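Local coordinates for SLH domain-containing protein (Pseudoflavonifractor capillosus, PDB 4OJU) that is of unknown function but, as a leucine-rich repeat piece of a longer protein with SLH domains, probably binds other proteins and also carries magnesium sites, at residues S7-G12 against F16-D21; K115-P120 against N128-S133. All coordinates share one frame; numbering follows the deposited sequence.

Contact 1: S7-G12 against F16-D21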
ATOM      1  N   SER A   7      -6.989 -26.589 -28.901  1.00 28.52           N
ATOM      2  CA  SER A   7      -8.340 -26.949 -28.460  1.00 29.18           C
ATOM      3  C   SER A   7      -8.661 -26.362 -27.086  1.00 31.87           C
ATOM      4  O   SER A   7      -7.767 -25.956 -26.342  1.00 28.75           O
ATOM      5  CB  SER A   7      -8.558 -28.465 -28.474  1.00 35.10           C
ATOM      6  OG  SER A   7      -7.691 -29.170 -27.604  1.00 45.28           O
ATOM      7  N   THR A   8      -9.949 -26.293 -26.779  1.00 29.29           N
ATOM      8  CA  THR A   8     -10.457 -25.793 -25.502  1.00 28.49           C
ATOM      9  C   THR A   8     -11.134 -26.957 -24.811  1.00 33.49           C
ATOM     10  O   THR A   8     -11.949 -27.656 -25.432  1.00 34.67           O
ATOM     11  CB  THR A   8     -11.376 -24.595 -25.722  1.00 35.59           C
ATOM     12  OG1 THR A   8     -10.657 -23.623 -26.493  1.00 37.81           O
ATOM     13  CG2 THR A   8     -11.850 -23.970 -24.414  1.00 28.40           C
ATOM     14  N   VAL A   9     -10.773 -27.193 -23.547  1.00 27.52           N
ATOM     15  CA  VAL A   9     -11.308 -28.316 -22.791  1.00 27.89           C
ATOM     16  C   VAL A   9     -11.922 -27.808 -21.490  1.00 30.96           C
ATOM     17  O   VAL A   9     -11.323 -26.977 -20.798  1.00 29.62           O
ATOM     18  CB  VAL A   9     -10.222 -29.405 -22.543  1.00 31.97           C
ATOM     19  CG1 VAL A   9     -10.773 -30.565 -21.717  1.00 32.50           C
ATOM     20  CG2 VAL A   9      -9.679 -29.954 -23.863  1.00 32.24           C
ATOM     21  N   GLN A  10     -13.119 -28.299 -21.175  1.00 26.66           N
ATOM     22  CA  GLN A  10     -13.796 -28.004 -19.918  1.00 27.42           C
ATOM     23  C   GLN A  10     -13.687 -29.226 -18.991  1.00 32.20           C
ATOM     24  O   GLN A  10     -14.015 -30.338 -19.413  1.00 30.41           O
ATOM     25  CB  GLN A  10     -15.273 -27.627 -20.158  1.00 29.72           C
ATOM     26  CG  GLN A  10     -15.974 -27.083 -18.909  1.00 31.80           C
ATOM     27  CD  GLN A  10     -15.548 -25.683 -18.558  1.00 39.35           C
ATOM     28  OE1 GLN A  10     -15.139 -24.891 -19.416  1.00 29.17           O
ATOM     29  NE2 GLN A  10     -15.645 -25.336 -17.282  1.00 35.12           N
ATOM     30  N   VAL A  11     -13.184 -29.022 -17.749  1.00 29.84           N
ATOM     31  CA  VAL A  11     -13.051 -30.070 -16.725  1.00 30.92           C
ATOM     32  C   VAL A  11     -13.723 -29.525 -15.502  1.00 33.26           C
ATOM     33  O   VAL A  11     -13.131 -28.710 -14.794  1.00 31.35           O
ATOM     34  CB  VAL A  11     -11.588 -30.527 -16.430  1.00 34.63           C
ATOM     35  CG1 VAL A  11     -11.575 -31.708 -15.463  1.00 35.65           C
ATOM     36  CG2 VAL A  11     -10.837 -30.882 -17.708  1.00 34.43           C
ATOM     37  N   GLY A  12     -14.979 -29.917 -15.297  1.00 31.10           N
ATOM     38  CA  GLY A  12     -15.777 -29.393 -14.190  1.00 30.34           C
ATOM     39  C   GLY A  12     -15.815 -27.871 -14.229  1.00 32.56           C
ATOM     40  O   GLY A  12     -16.221 -27.302 -15.249  1.00 31.09           O
ATOM     41  N   PHE A  16      -9.710 -24.896 -19.982  1.00 23.90           N
ATOM     42  CA  PHE A  16      -8.317 -24.894 -20.389  1.00 22.58           C
ATOM     43  C   PHE A  16      -8.177 -24.659 -21.855  1.00 28.02           C
ATOM     44  O   PHE A  16      -8.971 -25.196 -22.648  1.00 28.05           O
ATOM     45  CB  PHE A  16      -7.633 -26.238 -20.082  1.00 23.91           C
ATOM     46  CG  PHE A  16      -7.603 -26.633 -18.643  1.00 24.94           C
ATOM     47  CD1 PHE A  16      -6.574 -26.203 -17.805  1.00 27.24           C
ATOM     48  CD2 PHE A  16      -8.600 -27.439 -18.112  1.00 26.22           C
ATOM     49  CE1 PHE A  16      -6.562 -26.560 -16.453  1.00 28.80           C
ATOM     50  CE2 PHE A  16      -8.571 -27.813 -16.779  1.00 28.99           C
ATOM     51  CZ  PHE A  16      -7.556 -27.367 -15.950  1.00 27.54           C
ATOM     52  N   GLU A  17      -7.119 -23.921 -22.230  1.00 22.98           N
ATOM     53  CA  GLU A  17      -6.757 -23.791 -23.629  1.00 23.51           C
ATOM     54  C   GLU A  17      -5.479 -24.577 -23.807  1.00 27.62           C
ATOM     55  O   GLU A  17      -4.524 -24.382 -23.037  1.00 24.50           O
ATOM     56  CB  GLU A  17      -6.596 -22.336 -24.058  1.00 24.57           C
ATOM     57  CG  GLU A  17      -7.934 -21.667 -24.287  1.00 29.01           C
ATOM     58  CD  GLU A  17      -7.868 -20.202 -24.650  1.00 43.38           C
ATOM     59  OE1 GLU A  17      -6.797 -19.584 -24.456  1.00 36.42           O
ATOM     60  OE2 GLU A  17      -8.901 -19.661 -25.101  1.00 42.81           O
ATOM     61  N   ILE A  18      -5.492 -25.528 -24.731  1.00 24.77           N
ATOM     62  CA  ILE A  18      -4.325 -26.344 -25.057  1.00 25.02           C
ATOM     63  C   ILE A  18      -3.699 -25.695 -26.276  1.00 30.25           C
ATOM     64  O   ILE A  18      -4.380 -25.544 -27.291  1.00 28.55           O
ATOM     65  CB  ILE A  18      -4.712 -27.839 -25.289  1.00 28.30           C
ATOM     66  CG1 ILE A  18      -5.264 -28.459 -23.984  1.00 28.68           C
ATOM     67  CG2 ILE A  18      -3.532 -28.647 -25.836  1.00 29.43           C
ATOM     68  CD1 ILE A  18      -6.084 -29.737 -24.228  1.00 33.08           C
ATOM     69  N   TRP A  19      -2.409 -25.337 -26.172  1.00 27.63           N
ATOM     70  CA  TRP A  19      -1.628 -24.657 -27.202  1.00 29.83           C
ATOM     71  C   TRP A  19      -0.894 -25.641 -28.082  1.00 29.66           C
ATOM     72  O   TRP A  19      -0.607 -26.746 -27.639  1.00 28.54           O
ATOM     73  CB  TRP A  19      -0.618 -23.737 -26.506  1.00 30.29           C
ATOM     74  CG  TRP A  19      -1.278 -22.741 -25.614  1.00 32.41           C
ATOM     75  CD1 TRP A  19      -1.500 -22.852 -24.273  1.00 34.65           C
ATOM     76  CD2 TRP A  19      -1.825 -21.489 -26.013  1.00 33.68           C
ATOM     77  NE1 TRP A  19      -2.180 -21.749 -23.821  1.00 34.18           N
ATOM     78  CE2 TRP A  19      -2.400 -20.898 -24.871  1.00 36.79           C
ATOM     79  CE3 TRP A  19      -1.881 -20.798 -27.232  1.00 37.56           C
ATOM     80  CZ2 TRP A  19      -3.007 -19.638 -24.904  1.00 37.17           C
ATOM     81  CZ3 TRP A  19      -2.459 -19.530 -27.259  1.00 40.05           C
ATOM     82  CH2 TRP A  19      -3.024 -18.968 -26.107  1.00 39.74           C
ATOM     83  N   PHE A  20      -0.538 -25.241 -29.315  1.00 26.05           N
ATOM     84  CA  PHE A  20       0.232 -26.085 -30.206  1.00 26.57           C
ATOM     85  C   PHE A  20       1.665 -26.373 -29.659  1.00 32.88           C
ATOM     86  O   PHE A  20       2.274 -27.343 -30.100  1.00 31.70           O
ATOM     87  CB  PHE A  20       0.279 -25.488 -31.610  1.00 29.32           C
ATOM     88  CG  PHE A  20      -0.964 -25.827 -32.408  1.00 30.64           C
ATOM     89  CD1 PHE A  20      -1.166 -27.110 -32.901  1.00 33.43           C
ATOM     90  CD2 PHE A  20      -1.942 -24.866 -32.646  1.00 30.57           C
ATOM     91  CE1 PHE A  20      -2.319 -27.422 -33.627  1.00 33.85           C
ATOM     92  CE2 PHE A  20      -3.095 -25.180 -33.374  1.00 32.18           C
ATOM     93  CZ  PHE A  20      -3.279 -26.454 -33.852  1.00 31.41           C
ATOM     94  N   ASP A  21       2.164 -25.620 -28.647  1.00 31.44           N
ATOM     95  CA  ASP A  21       3.464 -25.939 -28.026  1.00 32.57           C
ATOM     96  C   ASP A  21       3.347 -27.130 -27.020  1.00 36.26           C
ATOM     97  O   ASP A  21       4.337 -27.473 -26.382  1.00 36.63           O
ATOM     98  CB  ASP A  21       4.101 -24.706 -27.361  1.00 33.66           C
ATOM     99  CG  ASP A  21       3.489 -24.195 -26.074  1.00 42.59           C
ATOM    100  OD1 ASP A  21       2.431 -24.710 -25.669  1.00 42.13           O
ATOM    101  OD2 ASP A  21       4.061 -23.272 -25.478  1.00 53.07           O
TER
HETATM  102  O   HOH W   1     -10.827 -20.936 -26.055  1.00 48.85           O
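Ser7 and Val9 each trade a pair of backbone hydrogen bonds with the strand returning beside them, Ser7 with Ile18 and Val9 with Phe16. The two strands run antiparallel with their axes 4.8 Å apart at closest approach and 146° between their directions, so the ribbon is twisted. Between these hydrogen-bonded pairs sits the non-hydrogen-bonded pair Thr8 and Glu17, where the Phe16 O that accepts from Val9 N also takes a CA-H...O contact from Thr8 CA at 3.3 Å.

Ser7, Val9, Phe16 and Ile18 turn to one face. CD1 of Ile18 lies across Val9 and reaches its CG2 at 3.6 Å; Val9 CG2 stands beside the backbone N of Val9, since CG1 is anti to it (chi1 178°). Further along, Val11 lays CG2 obliquely against the Phe16 ring, 3.9 Å from CE2, while Val9 O lies at the ring's edge. Val45 of strand 44-46 touches Val9, Val11, Phe16 and Ile18, closing over this face. Replacing Phe16 by an alanine would take away the ring and is likely to open a gap beside Val11 and Val45.

On the other face Thr8 and Glu17 point the same way, side by side. One water joins their ends, 2.7 Å from Thr8 OG1 and donating to Glu17 OE2. Strand 24-29 continues the sheet beyond Glu17, whose backbone bonds to Thr25. The arrangement is a beta hairpin with one mostly apolar face and one more polar, built at the start of the chain ahead of the parallel strands of the leucine-rich repeats.

Contact 2: K115-P120 against N128-S133. With EDO (1,2-ethanediol), chain F.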
ATOM      1  N   LYS A 115      -3.641 -13.589   4.475  1.00 27.37           N
ATOM      2  CA  LYS A 115      -2.751 -13.029   5.518  1.00 28.80           C
ATOM      3  C   LYS A 115      -1.281 -13.424   5.353  1.00 34.55           C
ATOM      4  O   LYS A 115      -0.389 -12.735   5.856  1.00 34.19           O
ATOM      5  CB  LYS A 115      -3.221 -13.484   6.909  1.00 31.15           C
ATOM      6  CG  LYS A 115      -4.627 -13.017   7.271  1.00 42.42           C
ATOM      7  CD  LYS A 115      -4.978 -13.464   8.680  1.00 51.59           C
ATOM      8  CE  LYS A 115      -6.436 -13.269   8.997  1.00 58.11           C
ATOM      9  NZ  LYS A 115      -6.700 -13.425  10.448  1.00 61.30           N
ATOM     10  N   GLU A 116      -1.037 -14.541   4.670  1.00 31.81           N
ATOM     11  CA  GLU A 116       0.312 -15.045   4.466  1.00 31.17           C
ATOM     12  C   GLU A 116       0.390 -15.802   3.162  1.00 32.78           C
ATOM     13  O   GLU A 116      -0.617 -16.297   2.659  1.00 32.57           O
ATOM     14  CB  GLU A 116       0.753 -15.955   5.648  1.00 33.64           C
ATOM     15  CG  GLU A 116      -0.047 -17.240   5.803  1.00 46.47           C
ATOM     16  CD  GLU A 116       0.581 -18.274   6.714  1.00 69.89           C
ATOM     17  OE1 GLU A 116       0.701 -18.005   7.932  1.00 63.57           O
ATOM     18  OE2 GLU A 116       0.929 -19.368   6.214  1.00 63.57           O
ATOM     19  N   ILE A 117       1.603 -15.929   2.642  1.00 27.75           N
ATOM     20  CA  ILE A 117       1.864 -16.732   1.460  1.00 26.34           C
ATOM     21  C   ILE A 117       3.291 -17.284   1.583  1.00 28.33           C
ATOM     22  O   ILE A 117       4.184 -16.634   2.161  1.00 26.32           O
ATOM     23  CB  ILE A 117       1.597 -15.945   0.139  1.00 28.31           C
ATOM     24  CG1 ILE A 117       1.419 -16.922  -1.057  1.00 28.12           C
ATOM     25  CG2 ILE A 117       2.669 -14.851  -0.126  1.00 28.27           C
ATOM     26  CD1 ILE A 117       0.727 -16.384  -2.299  1.00 31.16           C
ATOM     27  N   THR A 118       3.478 -18.502   1.085  1.00 24.51           N
ATOM     28  CA  THR A 118       4.785 -19.146   1.047  1.00 24.01           C
ATOM     29  C   THR A 118       5.232 -19.199  -0.391  1.00 26.82           C
ATOM     30  O   THR A 118       4.545 -19.769  -1.225  1.00 24.97           O
ATOM     31  CB  THR A 118       4.757 -20.514   1.716  1.00 27.43           C
ATOM     32  OG1 THR A 118       4.415 -20.295   3.083  1.00 31.17           O
ATOM     33  CG2 THR A 118       6.108 -21.226   1.648  1.00 25.87           C
ATOM     34  N   ILE A 119       6.391 -18.628  -0.677  1.00 23.92           N
ATOM     35  CA  ILE A 119       6.944 -18.578  -2.023  1.00 23.43           C
ATOM     36  C   ILE A 119       7.910 -19.735  -2.215  1.00 27.45           C
ATOM     37  O   ILE A 119       8.892 -19.851  -1.483  1.00 27.17           O
ATOM     38  CB  ILE A 119       7.633 -17.199  -2.270  1.00 27.30           C
ATOM     39  CG1 ILE A 119       6.699 -15.997  -2.012  1.00 26.68           C
ATOM     40  CG2 ILE A 119       8.284 -17.103  -3.645  1.00 29.05           C
ATOM     41  CD1 ILE A 119       5.367 -15.893  -2.837  1.00 30.55           C
ATOM     42  N   PRO A 120       7.679 -20.568  -3.242  1.00 24.95           N
ATOM     43  CA  PRO A 120       8.606 -21.673  -3.523  1.00 25.37           C
ATOM     44  C   PRO A 120      10.007 -21.188  -3.882  1.00 27.65           C
ATOM     45  O   PRO A 120      10.166 -20.077  -4.415  1.00 24.52           O
ATOM     46  CB  PRO A 120       7.963 -22.352  -4.732  1.00 26.95           C
ATOM     47  CG  PRO A 120       6.532 -21.991  -4.640  1.00 29.98           C
ATOM     48  CD  PRO A 120       6.538 -20.584  -4.180  1.00 25.07           C
ATOM     49  N   ASN A 128       4.673  -6.946  -8.364  1.00 30.86           N
ATOM     50  CA  ASN A 128       3.733  -6.623  -7.243  1.00 27.91           C
ATOM     51  C   ASN A 128       2.404  -7.420  -7.295  1.00 27.35           C
ATOM     52  O   ASN A 128       1.369  -6.929  -7.750  1.00 26.67           O
ATOM     53  CB  ASN A 128       3.451  -5.133  -7.069  1.00 26.13           C
ATOM     54  CG  ASN A 128       2.787  -4.817  -5.736  1.00 30.26           C
ATOM     55  OD1 ASN A 128       2.479  -5.698  -4.908  1.00 25.44           O
ATOM     56  ND2 ASN A 128       2.579  -3.558  -5.474  1.00 26.71           N
ATOM     57  N   PRO A 129       2.438  -8.684  -6.835  1.00 21.40           N
ATOM     58  CA  PRO A 129       1.227  -9.517  -6.910  1.00 19.64           C
ATOM     59  C   PRO A 129       0.244  -9.257  -5.776  1.00 23.56           C
ATOM     60  O   PRO A 129      -0.864  -9.748  -5.846  1.00 22.78           O
ATOM     61  CB  PRO A 129       1.786 -10.953  -6.780  1.00 19.93           C
ATOM     62  CG  PRO A 129       3.328 -10.805  -6.947  1.00 24.95           C
ATOM     63  CD  PRO A 129       3.587  -9.472  -6.340  1.00 22.21           C
ATOM     64  N   PHE A 130       0.652  -8.567  -4.712  1.00 21.33           N
ATOM     65  CA  PHE A 130      -0.161  -8.445  -3.499  1.00 20.63           C
ATOM     66  C   PHE A 130      -0.732  -7.050  -3.245  1.00 24.29           C
ATOM     67  O   PHE A 130      -1.289  -6.810  -2.166  1.00 21.70           O
ATOM     68  CB  PHE A 130       0.706  -8.885  -2.315  1.00 22.66           C
ATOM     69  CG  PHE A 130       1.485 -10.158  -2.625  1.00 24.06           C
ATOM     70  CD1 PHE A 130       0.825 -11.366  -2.830  1.00 25.00           C
ATOM     71  CD2 PHE A 130       2.876 -10.154  -2.656  1.00 26.74           C
ATOM     72  CE1 PHE A 130       1.538 -12.533  -3.117  1.00 26.22           C
ATOM     73  CE2 PHE A 130       3.587 -11.320  -2.941  1.00 28.37           C
ATOM     74  CZ  PHE A 130       2.910 -12.499  -3.178  1.00 26.44           C
ATOM     75  N   ARG A 131      -0.666  -6.156  -4.247  1.00 21.50           N
ATOM     76  CA  ARG A 131      -1.189  -4.792  -4.107  1.00 21.66           C
ATOM     77  C   ARG A 131      -2.641  -4.814  -3.636  1.00 25.33           C
ATOM     78  O   ARG A 131      -3.423  -5.635  -4.127  1.00 23.89           O
ATOM     79  CB  ARG A 131      -1.083  -4.023  -5.431  1.00 20.10           C
ATOM     80  CG  ARG A 131      -1.207  -2.499  -5.257  1.00 26.92           C
ATOM     81  CD  ARG A 131      -0.795  -1.813  -6.538  1.00 28.34           C
ATOM     82  NE  ARG A 131      -0.990  -0.366  -6.479  1.00 25.55           N
ATOM     83  CZ  ARG A 131      -0.757   0.462  -7.496  1.00 30.38           C
ATOM     84  NH1 ARG A 131      -0.278  -0.002  -8.640  1.00 25.48           N
ATOM     85  NH2 ARG A 131      -0.979   1.760  -7.366  1.00 29.65           N
ATOM     86  N   TRP A 132      -2.972  -3.953  -2.644  1.00 22.23           N
ATOM     87  CA  TRP A 132      -4.309  -3.765  -2.044  1.00 23.64           C
ATOM     88  C   TRP A 132      -4.760  -4.956  -1.190  1.00 29.68           C
ATOM     89  O   TRP A 132      -5.852  -4.906  -0.627  1.00 30.51           O
ATOM     90  CB  TRP A 132      -5.407  -3.436  -3.106  1.00 21.92           C
ATOM     91  CG  TRP A 132      -5.018  -2.360  -4.075  1.00 22.10           C
ATOM     92  CD1 TRP A 132      -4.611  -1.095  -3.777  1.00 25.50           C
ATOM     93  CD2 TRP A 132      -4.934  -2.484  -5.503  1.00 21.77           C
ATOM     94  NE1 TRP A 132      -4.287  -0.418  -4.933  1.00 25.23           N
ATOM     95  CE2 TRP A 132      -4.488  -1.242  -6.006  1.00 25.80           C
ATOM     96  CE3 TRP A 132      -5.223  -3.520  -6.412  1.00 21.74           C
ATOM     97  CZ2 TRP A 132      -4.275  -1.019  -7.373  1.00 25.23           C
ATOM     98  CZ3 TRP A 132      -5.069  -3.277  -7.770  1.00 23.17           C
ATOM     99  CH2 TRP A 132      -4.581  -2.043  -8.236  1.00 24.22           C
ATOM    100  N   SER A 133      -3.965  -6.019  -1.096  1.00 27.35           N
ATOM    101  CA  SER A 133      -4.340  -7.123  -0.220  1.00 28.47           C
ATOM    102  C   SER A 133      -3.917  -6.716   1.197  1.00 39.00           C
ATOM    103  O   SER A 133      -2.757  -6.904   1.587  1.00 38.10           O
ATOM    104  CB  SER A 133      -3.703  -8.432  -0.665  1.00 28.00           C
ATOM    105  OG  SER A 133      -4.239  -8.800  -1.921  1.00 30.36           O
TER
HETATM  106  C1  EDO F 202      -0.888 -12.428   9.856  1.00109.27           C
HETATM  107  O1  EDO F 202       0.237 -12.695   9.029  1.00109.67           O
HETATM  108  C2  EDO F 202      -0.411 -12.063  11.276  1.00108.38           C
HETATM  109  O2  EDO F 202       0.485 -10.970  11.204  1.00108.02           O
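Two torsions bring Ile117 and Phe130 together. In Ile117 CG1 lies anti to the backbone N (chi1 -161°), which leaves CG2 between N and the carbonyl carbon; Phe130 leaves its backbone toward the strand, and with CG beside the backbone N (chi1 -44°) its CZ and CE1 end against the isoleucine. The backbones stay well apart, with Ile117 CA and Phe130 CA 9.9 Å from each other, and the side chains bridge the distance.

CG2 of Ile117 comes obliquely to the far end of the ring, 3.9 Å from Phe130 CZ and equally close to CE1. Its CD1 also reaches CE1, at 4.0 Å, so two methyl groups of one isoleucine hold the same corner. Ile119 adds CD1 at the ring's edge, near its plane and 4.2 Å from CZ. One face of the ring is taken by the preceding residue, Pro129, whose CB sits 3.9 Å above the plane over its centre. Leu136 also touches Phe130.

This is the interior of a leucine-rich repeat solenoid: strand 116-119 pairs in parallel with strand 138-141, its isoleucines face inward, and the loop after strand 125-127 sends an aromatic ring to meet them. That loop contains a type II beta turn from Phe130 to Ser133, closed by Ser133 N bonding to Phe130 O at 3.0 Å. Just before it, Asn128 OD1 accepts a weak bond from Phe130 N. At the start of the strand a 1,2-ethanediol, probably from the crystallisation liquor, donates from O1 to Lys115 O (3.2 Å).

The outer side of the turn serves the assembly. Arg131 lays CG over the centre of the Trp132 ring, and its NH2 forms a salt bridge with Asp112 of a second subunit; in a third subunit, Asn128 and Phe130 pack against Phe130 and Asn128 of the present chain.

In the fold
Contact 1 and contact 2 follow one another along the chain and lie on opposite sides of its centre, with their own centres 28 Å apart and their nearest atoms about 18 Å apart. The hairpin of 7-12 and 16-21 edges the mixed sheet, which runs through strands 24-29, 52-58, 79-80 and 102-103 to strand 125-127, just before the loop of contact 2. No other chain of the assembly touches contact 1, whereas contact 2 meets two further subunits. Contact 1 lies away from the known magnesium sites. In contact 2 the Ile119 side chain is about 6 Å from a bound magnesium ion; separately, that of Phe130 is about 10 Å from those of Asp112 and Asp137, residues of a magnesium site that holds no ion on this chain in the model.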